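Local coordinates for protein YECBM32 (Yersinia enterocolitica, PDB 2JDA) that binds polygalacturonic acid, the backbone of plant cell-wall pectin, as a periplasmic carbohydrate-binding module of the CBM32 type, at residues Q9-A15 against W45-D51; G23-A27 against T36-A40; I56-V62 against N129-S135; I75-G81 against V108-K114. One frame throughout, in Å; residues are numbered along the deposited sequence.

Overall arrangement
All four contacts belong to one beta-sandwich. Contacts 1 and 4 lie in the five-stranded antiparallel sheet, where strands 44-50 and 112-120 are neighbours: contact 1 pairs one edge strand, 10-15, with 44-50, while contact 4 lies further across and turns the corner toward the other sheet. Contact 3, nearest the chain centre, is the most buried and pairs two strands of that opposite sheet; its isoleucines meet Leu-48 and Leu-50 of contact 1 and Ile-75 and Ile-113 of contact 4. Contact 2, a loop against a short strand, relies on stacking and one direct hydrogen bond instead of a ladder. It shares the calcium ion with contact 3, and its Trp-38 packs on Val-46 of contact 1.

Contact 1 of 4, residues Q9-A15 against W45-D51; sequences QIVAVTA and WVQLELD
Backbone hydrogen bonds join the antiparallel strands 10-15 and 45-50, whose axes approach to 4.6 Å at 164°. Glu-49 N gives to Ala-12 O (2.8 Å), Gln-47 N to Thr-14 O (2.8 Å) and Thr-14 N to Gln-47 O (3.0 Å). Glu-49 O receives Val-11 N at 2.8 Å and, weakly, Ala-12 N at 3.4 Å. Two residues thus face one in a classic beta bulge, with Val-11 at phi/psi -95/-15, and the register shifts by one between Ile-10/Leu-50 and Ala-12/Glu-49. Beyond it, Asp-51 N reaches Gln-9 O in a weak bond of 3.2 Å, and a water links Gln-9 N (3.0 Å) to Asp-51 OD1 (2.5 Å), which also binds Gln-54. A second water lies 2.8 Å from Thr-14 OG1 and 3.0 Å from Gln-47 O. Strand 10-15 forms one edge of the five-stranded sheet of this F5/8 type C (discoidin-like) beta-sandwich; strand 44-50 continues the sheet into 112-120. Side chains divide accordingly. Ala-12, Thr-14, Gln-47 and Glu-49 share the more polar face, Gln-47 and Glu-49 extended with chi1 and chi2 t. Branched aliphatics fill the opposite face: Val-13 (t) sets CG1 3.7 Å from Val-46 CG2 and CG2 4.0 Å from Leu-48 CD2. Near the bulge, Ile-10 CG1 lies 3.9 Å from Leu-50 CD2. Trp-45 (chi1 p) lays its ring face over Ala-15 CA, while the small Ala-15 methyl, on the Val-46 side, leaves space for Pro-26 and Trp-38.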
# COMPACT_ATOMS: atom_id res chain seq x y z
N GLN A 9 13.11 1.20 -5.28
CA GLN A 9 12.79 2.56 -5.72
C GLN A 9 11.44 2.53 -6.40
O GLN A 9 11.28 1.86 -7.39
CB GLN A 9 13.84 3.05 -6.73
CG GLN A 9 13.48 4.46 -7.31
CD GLN A 9 14.48 5.03 -8.33
OE1 GLN A 9 15.41 4.33 -8.77
NE2 GLN A 9 14.27 6.31 -8.73
N ILE A 10 10.50 3.29 -5.86
CA ILE A 10 9.22 3.54 -6.54
C ILE A 10 9.39 4.72 -7.47
O ILE A 10 9.62 5.86 -6.99
CB ILE A 10 8.09 3.76 -5.52
CG1 ILE A 10 7.90 2.51 -4.63
CG2 ILE A 10 6.78 4.15 -6.22
CD1 ILE A 10 7.12 2.74 -3.37
N VAL A 11 9.34 4.48 -8.76
CA VAL A 11 9.53 5.54 -9.77
C VAL A 11 8.25 6.16 -10.30
O VAL A 11 8.27 7.26 -10.83
CB VAL A 11 10.33 5.07 -11.00
CG1 VAL A 11 11.70 4.66 -10.56
CG2 VAL A 11 9.66 3.96 -11.79
N ALA A 12 7.11 5.53 -10.08
CA ALA A 12 5.86 6.04 -10.61
C ALA A 12 4.73 5.46 -9.79
O ALA A 12 4.79 4.30 -9.41
CB ALA A 12 5.70 5.70 -12.04
N VAL A 13 3.76 6.29 -9.50
CA VAL A 13 2.56 5.89 -8.78
C VAL A 13 1.37 6.31 -9.61
O VAL A 13 1.35 7.45 -10.14
CB VAL A 13 2.45 6.51 -7.37
CG1 VAL A 13 1.17 6.05 -6.66
CG2 VAL A 13 3.66 6.21 -6.56
N THR A 14 0.37 5.44 -9.73
CA THR A 14 -0.89 5.77 -10.38
C THR A 14 -2.00 5.32 -9.44
O THR A 14 -1.79 4.47 -8.57
CB THR A 14 -1.03 5.14 -11.77
OG1 THR A 14 -0.81 3.73 -11.68
CG2 THR A 14 -0.01 5.68 -12.72
N ALA A 15 -3.19 5.81 -9.66
CA ALA A 15 -4.33 5.40 -8.85
C ALA A 15 -5.66 5.54 -9.59
O ALA A 15 -5.78 6.28 -10.57
CB ALA A 15 -4.36 6.19 -7.55
N TRP A 45 -7.80 1.76 -6.19
CA TRP A 45 -6.52 1.06 -6.31
C TRP A 45 -5.43 2.09 -6.40
O TRP A 45 -5.63 3.21 -6.86
CB TRP A 45 -6.45 0.06 -7.50
CG TRP A 45 -6.78 0.64 -8.82
CD1 TRP A 45 -8.00 0.71 -9.40
CD2 TRP A 45 -5.90 1.39 -9.66
NE1 TRP A 45 -7.92 1.41 -10.59
CE2 TRP A 45 -6.64 1.84 -10.76
CE3 TRP A 45 -4.53 1.71 -9.61
CZ2 TRP A 45 -6.08 2.59 -11.78
CZ3 TRP A 45 -3.97 2.42 -10.65
CH2 TRP A 45 -4.75 2.87 -11.72
N VAL A 46 -4.23 1.70 -5.95
CA VAL A 46 -3.01 2.48 -6.09
C VAL A 46 -1.92 1.52 -6.53
O VAL A 46 -1.82 0.39 -6.01
CB VAL A 46 -2.69 3.23 -4.79
CG1 VAL A 46 -2.47 2.32 -3.58
CG2 VAL A 46 -1.47 4.15 -5.00
N GLN A 47 -1.17 1.94 -7.54
CA GLN A 47 -0.20 1.08 -8.22
C GLN A 47 1.17 1.71 -8.18
O GLN A 47 1.34 2.86 -8.51
CB GLN A 47 -0.63 0.82 -9.65
CG GLN A 47 0.32 -0.02 -10.48
CD GLN A 47 -0.21 -0.24 -11.87
OE1 GLN A 47 -1.26 -0.85 -12.02
NE2 GLN A 47 0.49 0.28 -12.90
N LEU A 48 2.13 0.94 -7.72
CA LEU A 48 3.52 1.32 -7.51
C LEU A 48 4.36 0.68 -8.59
O LEU A 48 4.34 -0.57 -8.73
CB LEU A 48 4.00 0.87 -6.14
CG LEU A 48 3.10 1.21 -4.99
CD1 LEU A 48 3.61 0.55 -3.72
CD2 LEU A 48 2.93 2.69 -4.82
N GLU A 49 5.05 1.48 -9.37
CA GLU A 49 6.00 0.97 -10.37
C GLU A 49 7.39 1.15 -9.84
O GLU A 49 7.75 2.25 -9.41
CB GLU A 49 5.85 1.73 -11.70
CG GLU A 49 6.82 1.26 -12.79
CD GLU A 49 6.70 2.04 -14.08
OE1 GLU A 49 5.59 2.60 -14.36
OE2 GLU A 49 7.71 2.01 -14.86
N LEU A 50 8.14 0.05 -9.82
CA LEU A 50 9.54 0.05 -9.40
C LEU A 50 10.44 0.38 -10.59
O LEU A 50 10.03 0.27 -11.74
CB LEU A 50 9.93 -1.29 -8.79
CG LEU A 50 8.98 -1.80 -7.69
CD1 LEU A 50 9.47 -3.12 -7.15
CD2 LEU A 50 8.86 -0.78 -6.58
N ASP A 51 11.70 0.67 -10.29
CA ASP A 51 12.64 1.02 -11.37
C ASP A 51 12.90 -0.15 -12.33
O ASP A 51 13.12 0.01 -13.53
CB ASP A 51 13.94 1.56 -10.74
CG ASP A 51 14.68 0.51 -9.91
OD1 ASP A 51 14.10 -0.07 -8.95
OD2 ASP A 51 15.89 0.23 -10.17
O HOH W 1 15.10 -0.49 -6.66
O HOH W 2 1.85 2.87 -11.42

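Contact 2 of 4, residues G23-A27 against T36-A40; sequences GHVPA and TRWAA. With CA (calcium ion), chain C.
Segment 23-27 is a loop that enters a 3-10 turn at Pro-26, whereas 36-40 straightens into a strand from Trp-38. Gly-23 takes positive phi (68/35), easy without a side chain, and His-24 (-85/69) centres an inverse gamma turn, with a weak Val-25 N to Gly-23 O bond of 2.9 Å. The nearest CA atoms are those of His-24 and Trp-38, 4.6 Å apart. One direct hydrogen bond joins the segments, Ala-39 N to His-24 O at 3.3 Å, and Trp-38 CA makes a CA-H...O contact of 3.5 Å with the same His-24 O. Here the long loop after strand 10-15 folds beside the calcium site: Thr-36 chelates the ion through O and OG1, both at 2.5 Å, with chi1 p, and Asn-28, Asp-31, Asp-33, Asn-129 and Glu-130 complete the site. The planar guanidinium of Arg-37 (chi1 p, chi2 and chi3 t) stacks on the His-24 imidazole (chi1 m), centres 4.0 Å apart and planes at 26°. Arg-37 also makes a cation-pi contact with Phe-64. A water spans His-24 ND1 (2.7 Å) and Arg-37 N (2.9 Å). Rigid, apolar Pro-26 places CG 3.9 Å from CD1 of Trp-38 (chi1 t), whose NE1 bonds to Gly-17 O.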
# COMPACT_ATOMS: atom_id res chain seq x y z
N GLY A 23 -5.97 17.60 -2.31
CA GLY A 23 -4.69 17.24 -2.91
C GLY A 23 -3.97 16.04 -2.30
O GLY A 23 -2.74 16.00 -2.26
N HIS A 24 -4.74 15.06 -1.88
CA HIS A 24 -4.20 13.81 -1.34
C HIS A 24 -3.88 12.85 -2.52
O HIS A 24 -4.56 11.83 -2.76
CB HIS A 24 -5.20 13.15 -0.39
CG HIS A 24 -5.55 13.99 0.78
ND1 HIS A 24 -4.61 14.58 1.62
CD2 HIS A 24 -6.76 14.32 1.28
CE1 HIS A 24 -5.21 15.26 2.58
NE2 HIS A 24 -6.52 15.05 2.44
N VAL A 25 -2.88 13.25 -3.28
CA VAL A 25 -2.55 12.69 -4.56
C VAL A 25 -1.81 11.35 -4.41
O VAL A 25 -1.21 11.09 -3.37
CB VAL A 25 -1.65 13.66 -5.39
CG1 VAL A 25 -2.46 14.91 -5.81
CG2 VAL A 25 -0.37 14.03 -4.64
N PRO A 26 -1.83 10.53 -5.45
CA PRO A 26 -1.16 9.23 -5.38
C PRO A 26 0.33 9.29 -5.00
O PRO A 26 0.81 8.49 -4.17
CB PRO A 26 -1.39 8.67 -6.79
CG PRO A 26 -2.69 9.27 -7.19
CD PRO A 26 -2.59 10.69 -6.71
N ALA A 27 1.08 10.27 -5.51
CA ALA A 27 2.50 10.35 -5.20
C ALA A 27 2.78 10.54 -3.72
O ALA A 27 3.87 10.27 -3.23
CB ALA A 27 3.14 11.41 -6.03
N THR A 36 1.91 13.31 4.63
CA THR A 36 1.13 13.42 3.38
C THR A 36 0.53 12.04 3.09
O THR A 36 1.15 11.01 3.36
CB THR A 36 2.01 13.80 2.20
OG1 THR A 36 2.95 12.75 1.96
CG2 THR A 36 2.78 15.07 2.48
N ARG A 37 -0.65 12.02 2.50
CA ARG A 37 -1.35 10.78 2.17
C ARG A 37 -2.00 10.82 0.83
O ARG A 37 -2.30 11.87 0.30
CB ARG A 37 -2.39 10.48 3.24
CG ARG A 37 -3.54 11.46 3.36
CD ARG A 37 -4.43 11.15 4.53
NE ARG A 37 -5.52 12.08 4.77
CZ ARG A 37 -5.42 13.17 5.50
NH1 ARG A 37 -4.26 13.57 5.98
NH2 ARG A 37 -6.52 13.87 5.69
N TRP A 38 -2.16 9.63 0.27
CA TRP A 38 -3.12 9.37 -0.79
C TRP A 38 -4.43 8.98 -0.14
O TRP A 38 -4.46 8.17 0.80
CB TRP A 38 -2.63 8.19 -1.65
CG TRP A 38 -3.68 7.67 -2.60
CD1 TRP A 38 -4.20 8.35 -3.68
CD2 TRP A 38 -4.33 6.42 -2.57
NE1 TRP A 38 -5.19 7.62 -4.28
CE2 TRP A 38 -5.26 6.40 -3.65
CE3 TRP A 38 -4.27 5.29 -1.72
CZ2 TRP A 38 -6.09 5.32 -3.88
CZ3 TRP A 38 -5.09 4.23 -1.97
CH2 TRP A 38 -5.99 4.25 -3.06
N ALA A 39 -5.52 9.50 -0.67
CA ALA A 39 -6.87 9.13 -0.21
C ALA A 39 -7.83 9.10 -1.39
O ALA A 39 -7.80 9.98 -2.24
CB ALA A 39 -7.40 10.07 0.81
N ALA A 40 -8.70 8.10 -1.42
CA ALA A 40 -9.70 7.93 -2.48
C ALA A 40 -10.91 7.26 -1.88
O ALA A 40 -10.78 6.55 -0.89
CB ALA A 40 -9.14 7.10 -3.59
CA CA C . 3.34 10.32 2.43
O HOH W 3 -1.92 14.62 2.07

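Contact 3 of 4, residues I56-V62 against N129-S135; sequences IENILIV and NEIAINS. With CA (calcium ion), chain C.
Ile-59 (chi1 m, chi2 t) packs CG1 3.7 Å from Ile-133 CD1 and CG2 3.8 Å from Ile-131 CG1, while Ile-56 CG2 meets Ile-133 CG2 at 3.8 Å. These beta-branched residues suit extended chain and, with Ile-61, form the face turned to Leu-48, Ile-113 and Leu-115 of the other sheet. On the reverse face Leu-60 CB lies 4.2 Å from Ala-132 CB, the short alanine letting Ser-135 CB reach Leu-60 CB at 3.8 Å. The strands run antiparallel at 170°, axes 4.6 Å apart, pairing Ile-59/Ile-133, Leu-60/Ala-132, Ile-61/Ile-131 and Val-62/Glu-130. Leu-60 N to Ala-132 O (2.8 Å), Ala-132 N to Leu-60 O (3.0 Å) and Val-62 N to Glu-130 O (2.9 Å) make the ladder. At one end Asn-134, with positive phi (59/55), gives N to Asn-58 O (2.9 Å) and folds its amide back so that OD1 takes Glu-57 N (2.8 Å). The amide of Asn-58 (chi1 p) stands in for a peptide group, OD1 accepting Ser-135 N (2.8 Å) and ND2 giving to Ser-135 O (3.0 Å). At the other end Val-62 O accepts Asn-129 N (2.8 Å) and, weakly, Glu-130 N (3.4 Å): a classic bulge. There Asn-129 O and Glu-130 OE1 each bind calcium at 2.4 Å, while Glu-130 OE2 accepts Gly-32 N, joining the discoidin-like sandwich to its metal site.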
# COMPACT_ATOMS: atom_id res chain seq x y z
N ILE A 56 10.89 -9.07 -4.34
CA ILE A 56 10.08 -8.37 -3.33
C ILE A 56 9.89 -9.31 -2.16
O ILE A 56 9.40 -10.45 -2.35
CB ILE A 56 8.68 -8.01 -3.88
CG1 ILE A 56 8.71 -7.46 -5.29
CG2 ILE A 56 7.93 -7.19 -2.88
CD1 ILE A 56 9.35 -6.24 -5.34
N GLU A 57 10.24 -8.85 -0.98
CA GLU A 57 10.14 -9.66 0.23
C GLU A 57 9.30 -9.05 1.32
O GLU A 57 8.86 -9.78 2.22
CB GLU A 57 11.49 -10.03 0.78
CG GLU A 57 12.36 -8.96 1.27
CD GLU A 57 13.60 -9.56 1.91
OE1 GLU A 57 14.35 -10.23 1.14
OE2 GLU A 57 13.79 -9.41 3.16
N ASN A 58 9.05 -7.73 1.28
CA ASN A 58 8.14 -7.16 2.27
C ASN A 58 7.52 -5.88 1.75
O ASN A 58 8.02 -5.30 0.79
CB ASN A 58 8.78 -6.97 3.65
CG ASN A 58 9.66 -5.81 3.77
OD1 ASN A 58 9.29 -4.69 3.42
ND2 ASN A 58 10.87 -6.04 4.30
N ILE A 59 6.42 -5.48 2.36
CA ILE A 59 5.80 -4.19 2.12
C ILE A 59 5.54 -3.55 3.48
O ILE A 59 4.91 -4.15 4.35
CB ILE A 59 4.49 -4.35 1.33
CG1 ILE A 59 4.76 -4.91 -0.07
CG2 ILE A 59 3.75 -3.03 1.30
CD1 ILE A 59 3.55 -5.60 -0.76
N LEU A 60 6.00 -2.32 3.64
CA LEU A 60 5.66 -1.47 4.78
C LEU A 60 4.41 -0.67 4.40
O LEU A 60 4.42 0.01 3.38
CB LEU A 60 6.82 -0.53 5.10
CG LEU A 60 6.48 0.58 6.13
CD1 LEU A 60 6.31 0.04 7.52
CD2 LEU A 60 7.55 1.67 6.12
N ILE A 61 3.38 -0.74 5.21
CA ILE A 61 2.16 0.04 5.03
C ILE A 61 1.89 0.86 6.29
O ILE A 61 1.95 0.37 7.41
CB ILE A 61 0.96 -0.83 4.59
CG1 ILE A 61 -0.21 0.08 4.23
CG2 ILE A 61 0.58 -1.89 5.62
CD1 ILE A 61 -1.37 -0.65 3.58
N VAL A 62 1.65 2.16 6.06
CA VAL A 62 1.39 3.13 7.12
C VAL A 62 0.02 3.76 6.82
O VAL A 62 -0.06 4.79 6.16
CB VAL A 62 2.52 4.16 7.19
CG1 VAL A 62 2.30 5.10 8.41
CG2 VAL A 62 3.92 3.49 7.22
N ASN A 129 -0.76 6.85 4.39
CA ASN A 129 0.29 7.86 4.52
C ASN A 129 1.54 7.49 3.75
O ASN A 129 2.20 8.34 3.12
CB ASN A 129 0.67 8.06 5.99
CG ASN A 129 -0.47 8.57 6.87
OD1 ASN A 129 -1.41 9.20 6.41
ND2 ASN A 129 -0.37 8.28 8.20
N GLU A 130 1.93 6.21 3.80
CA GLU A 130 3.18 5.79 3.19
C GLU A 130 3.15 4.28 2.96
O GLU A 130 2.52 3.49 3.67
CB GLU A 130 4.33 6.14 4.14
CG GLU A 130 5.64 6.33 3.46
CD GLU A 130 5.78 7.56 2.55
OE1 GLU A 130 5.09 8.62 2.57
OE2 GLU A 130 6.60 7.36 1.71
N ILE A 131 3.77 3.91 1.85
CA ILE A 131 4.08 2.55 1.53
C ILE A 131 5.52 2.48 1.08
O ILE A 131 6.02 3.34 0.36
CB ILE A 131 3.13 2.05 0.44
CG1 ILE A 131 3.17 0.54 0.28
CG2 ILE A 131 3.39 2.71 -0.81
CD1 ILE A 131 1.73 0.03 -0.02
N ALA A 132 6.19 1.42 1.46
CA ALA A 132 7.55 1.17 0.97
C ALA A 132 7.70 -0.33 0.68
O ALA A 132 7.00 -1.16 1.28
CB ALA A 132 8.59 1.64 1.94
N ILE A 133 8.61 -0.67 -0.20
CA ILE A 133 8.83 -2.05 -0.63
C ILE A 133 10.25 -2.45 -0.17
O ILE A 133 11.20 -1.72 -0.35
CB ILE A 133 8.72 -2.16 -2.13
CG1 ILE A 133 7.38 -1.57 -2.67
CG2 ILE A 133 9.04 -3.56 -2.59
CD1 ILE A 133 6.27 -2.20 -2.16
N ASN A 134 10.35 -3.61 0.46
CA ASN A 134 11.61 -4.11 1.01
C ASN A 134 12.20 -3.14 2.06
O ASN A 134 13.35 -2.69 1.95
CB ASN A 134 12.59 -4.36 -0.12
CG ASN A 134 12.18 -5.50 -1.02
OD1 ASN A 134 11.31 -6.31 -0.68
ND2 ASN A 134 12.83 -5.59 -2.18
N SER A 135 11.37 -2.83 3.07
CA SER A 135 11.74 -1.94 4.15
C SER A 135 12.57 -2.63 5.20
O SER A 135 12.37 -3.79 5.52
CB SER A 135 10.46 -1.45 4.77
OG SER A 135 10.64 -0.64 5.91
CA CA C . 3.34 10.32 2.43

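Contact 4 of 4, residues I75-G81 against V108-K114; sequences IFYSNDG and VTAKYIK
Tyr-77 centres the apolar packing where a beta-sandwich strand turns a corner between sheets. Its ring (chi1 p) takes Val-108 CG2 over one face, a CH-pi contact 3.9 Å from the centroid, and its CB lies 3.8 Å from both Ala-110 CB and Ile-113 CD1. Ile-75 CG2 adds Ile-113 CG2 at 3.9 Å. Strand 75-78 runs antiparallel to 112-114 (axes 4.7 Å apart, 159°) but lies at 68° to 108-110. Phe-76 pairs with Lys-114 (Phe-76 N to Lys-114 O 2.8 Å, Lys-114 N to Phe-76 O 2.9 Å), and Ser-78 N gives to Tyr-112 O at 3.1 Å. At the corner Ser-78 O accepts Lys-111 N (3.0 Å) and Tyr-112 N (2.9 Å), a classic bulge with Lys-111 at -103/-23. Tyr-112 (chi1 m) lays its ring under Gly-81 CA, 4.0 Å from the centroid; a side chain at this positive-phi glycine would crowd the ring. In an ST motif, Ser-78 OG, also bonded to Asn-83 O, accepts Gly-81 N at 2.9 Å.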
# COMPACT_ATOMS: atom_id res chain seq x y z
N ILE A 75 -3.48 -7.13 -2.17
CA ILE A 75 -2.20 -6.77 -2.80
C ILE A 75 -1.91 -7.72 -3.91
O ILE A 75 -2.02 -8.94 -3.74
CB ILE A 75 -1.00 -6.85 -1.84
CG1 ILE A 75 -1.26 -6.11 -0.57
CG2 ILE A 75 0.25 -6.30 -2.49
CD1 ILE A 75 -0.22 -6.38 0.51
N PHE A 76 -1.51 -7.16 -5.06
CA PHE A 76 -1.22 -7.88 -6.28
C PHE A 76 0.15 -7.48 -6.81
O PHE A 76 0.63 -6.37 -6.52
CB PHE A 76 -2.28 -7.63 -7.37
CG PHE A 76 -3.63 -8.06 -6.98
CD1 PHE A 76 -4.08 -9.35 -7.27
CD2 PHE A 76 -4.46 -7.22 -6.25
CE1 PHE A 76 -5.36 -9.75 -6.86
CE2 PHE A 76 -5.71 -7.62 -5.84
CZ PHE A 76 -6.14 -8.91 -6.14
N TYR A 77 0.76 -8.40 -7.55
CA TYR A 77 2.03 -8.10 -8.19
C TYR A 77 2.00 -8.50 -9.66
O TYR A 77 1.23 -9.35 -10.10
CB TYR A 77 3.21 -8.76 -7.48
CG TYR A 77 3.23 -10.29 -7.54
CD1 TYR A 77 4.02 -10.96 -8.46
CD2 TYR A 77 2.44 -11.05 -6.68
CE1 TYR A 77 4.04 -12.39 -8.50
CE2 TYR A 77 2.45 -12.45 -6.74
CZ TYR A 77 3.27 -13.11 -7.63
OH TYR A 77 3.23 -14.51 -7.65
N SER A 78 2.88 -7.89 -10.44
CA SER A 78 2.93 -8.09 -11.89
C SER A 78 4.27 -7.63 -12.44
O SER A 78 4.92 -6.74 -11.86
CB SER A 78 1.83 -7.24 -12.57
OG SER A 78 1.81 -7.35 -13.96
N ASN A 79 4.66 -8.23 -13.56
CA ASN A 79 5.78 -7.73 -14.32
C ASN A 79 5.37 -6.81 -15.48
O ASN A 79 6.20 -6.04 -15.95
CB ASN A 79 6.60 -8.89 -14.86
CG ASN A 79 7.41 -9.56 -13.79
OD1 ASN A 79 7.82 -8.93 -12.82
ND2 ASN A 79 7.68 -10.86 -13.98
N ASP A 80 4.16 -6.97 -15.97
CA ASP A 80 3.67 -6.20 -17.11
C ASP A 80 2.66 -5.09 -16.83
O ASP A 80 2.34 -4.27 -17.70
CB ASP A 80 3.18 -7.11 -18.22
CG ASP A 80 1.96 -7.92 -17.87
OD1 ASP A 80 1.35 -7.71 -16.79
OD2 ASP A 80 1.58 -8.83 -18.65
N GLY A 81 2.13 -5.04 -15.60
CA GLY A 81 1.14 -4.03 -15.25
C GLY A 81 -0.25 -4.32 -15.81
O GLY A 81 -1.11 -3.45 -15.70
N VAL A 108 8.61 -12.79 -4.27
CA VAL A 108 8.21 -12.80 -5.67
C VAL A 108 9.08 -11.84 -6.45
O VAL A 108 9.78 -11.02 -5.88
CB VAL A 108 6.72 -12.41 -5.85
CG1 VAL A 108 5.81 -13.32 -5.04
CG2 VAL A 108 6.47 -10.96 -5.49
N THR A 109 9.06 -11.97 -7.77
CA THR A 109 9.64 -11.01 -8.68
C THR A 109 8.54 -10.14 -9.24
O THR A 109 7.51 -10.63 -9.71
CB THR A 109 10.36 -11.76 -9.79
OG1 THR A 109 11.51 -12.41 -9.22
CG2 THR A 109 10.84 -10.80 -10.86
N ALA A 110 8.74 -8.82 -9.18
CA ALA A 110 7.72 -7.90 -9.70
C ALA A 110 8.36 -6.58 -10.12
O ALA A 110 9.38 -6.18 -9.57
CB ALA A 110 6.63 -7.64 -8.67
N LYS A 111 7.71 -5.92 -11.10
CA LYS A 111 7.96 -4.51 -11.40
C LYS A 111 6.85 -3.61 -10.86
O LYS A 111 7.08 -2.46 -10.65
CB LYS A 111 8.12 -4.29 -12.90
CG LYS A 111 8.47 -2.89 -13.31
CD LYS A 111 8.83 -2.88 -14.78
CE LYS A 111 8.99 -1.50 -15.32
NZ LYS A 111 9.29 -1.58 -16.78
N TYR A 112 5.66 -4.17 -10.64
CA TYR A 112 4.51 -3.41 -10.19
C TYR A 112 3.87 -4.09 -9.00
O TYR A 112 3.71 -5.34 -8.96
CB TYR A 112 3.43 -3.29 -11.25
CG TYR A 112 3.90 -2.70 -12.56
CD1 TYR A 112 3.79 -1.34 -12.84
CD2 TYR A 112 4.40 -3.51 -13.57
CE1 TYR A 112 4.21 -0.84 -14.05
CE2 TYR A 112 4.81 -2.98 -14.78
CZ TYR A 112 4.70 -1.63 -15.02
OH TYR A 112 5.12 -1.10 -16.24
N ILE A 113 3.47 -3.26 -8.04
CA ILE A 113 2.68 -3.70 -6.89
C ILE A 113 1.42 -2.88 -6.91
O ILE A 113 1.48 -1.66 -6.92
CB ILE A 113 3.46 -3.54 -5.55
CG1 ILE A 113 4.75 -4.41 -5.54
CG2 ILE A 113 2.54 -3.81 -4.35
CD1 ILE A 113 4.46 -5.88 -5.36
N LYS A 114 0.27 -3.52 -6.81
CA LYS A 114 -1.02 -2.82 -6.81
C LYS A 114 -1.80 -3.19 -5.58
O LYS A 114 -1.96 -4.37 -5.30
CB LYS A 114 -1.79 -3.10 -8.08
CG LYS A 114 -3.14 -2.32 -8.16
CD LYS A 114 -3.77 -2.47 -9.56
CE LYS A 114 -4.34 -3.82 -9.91
NZ LYS A 114 -5.82 -3.95 -9.66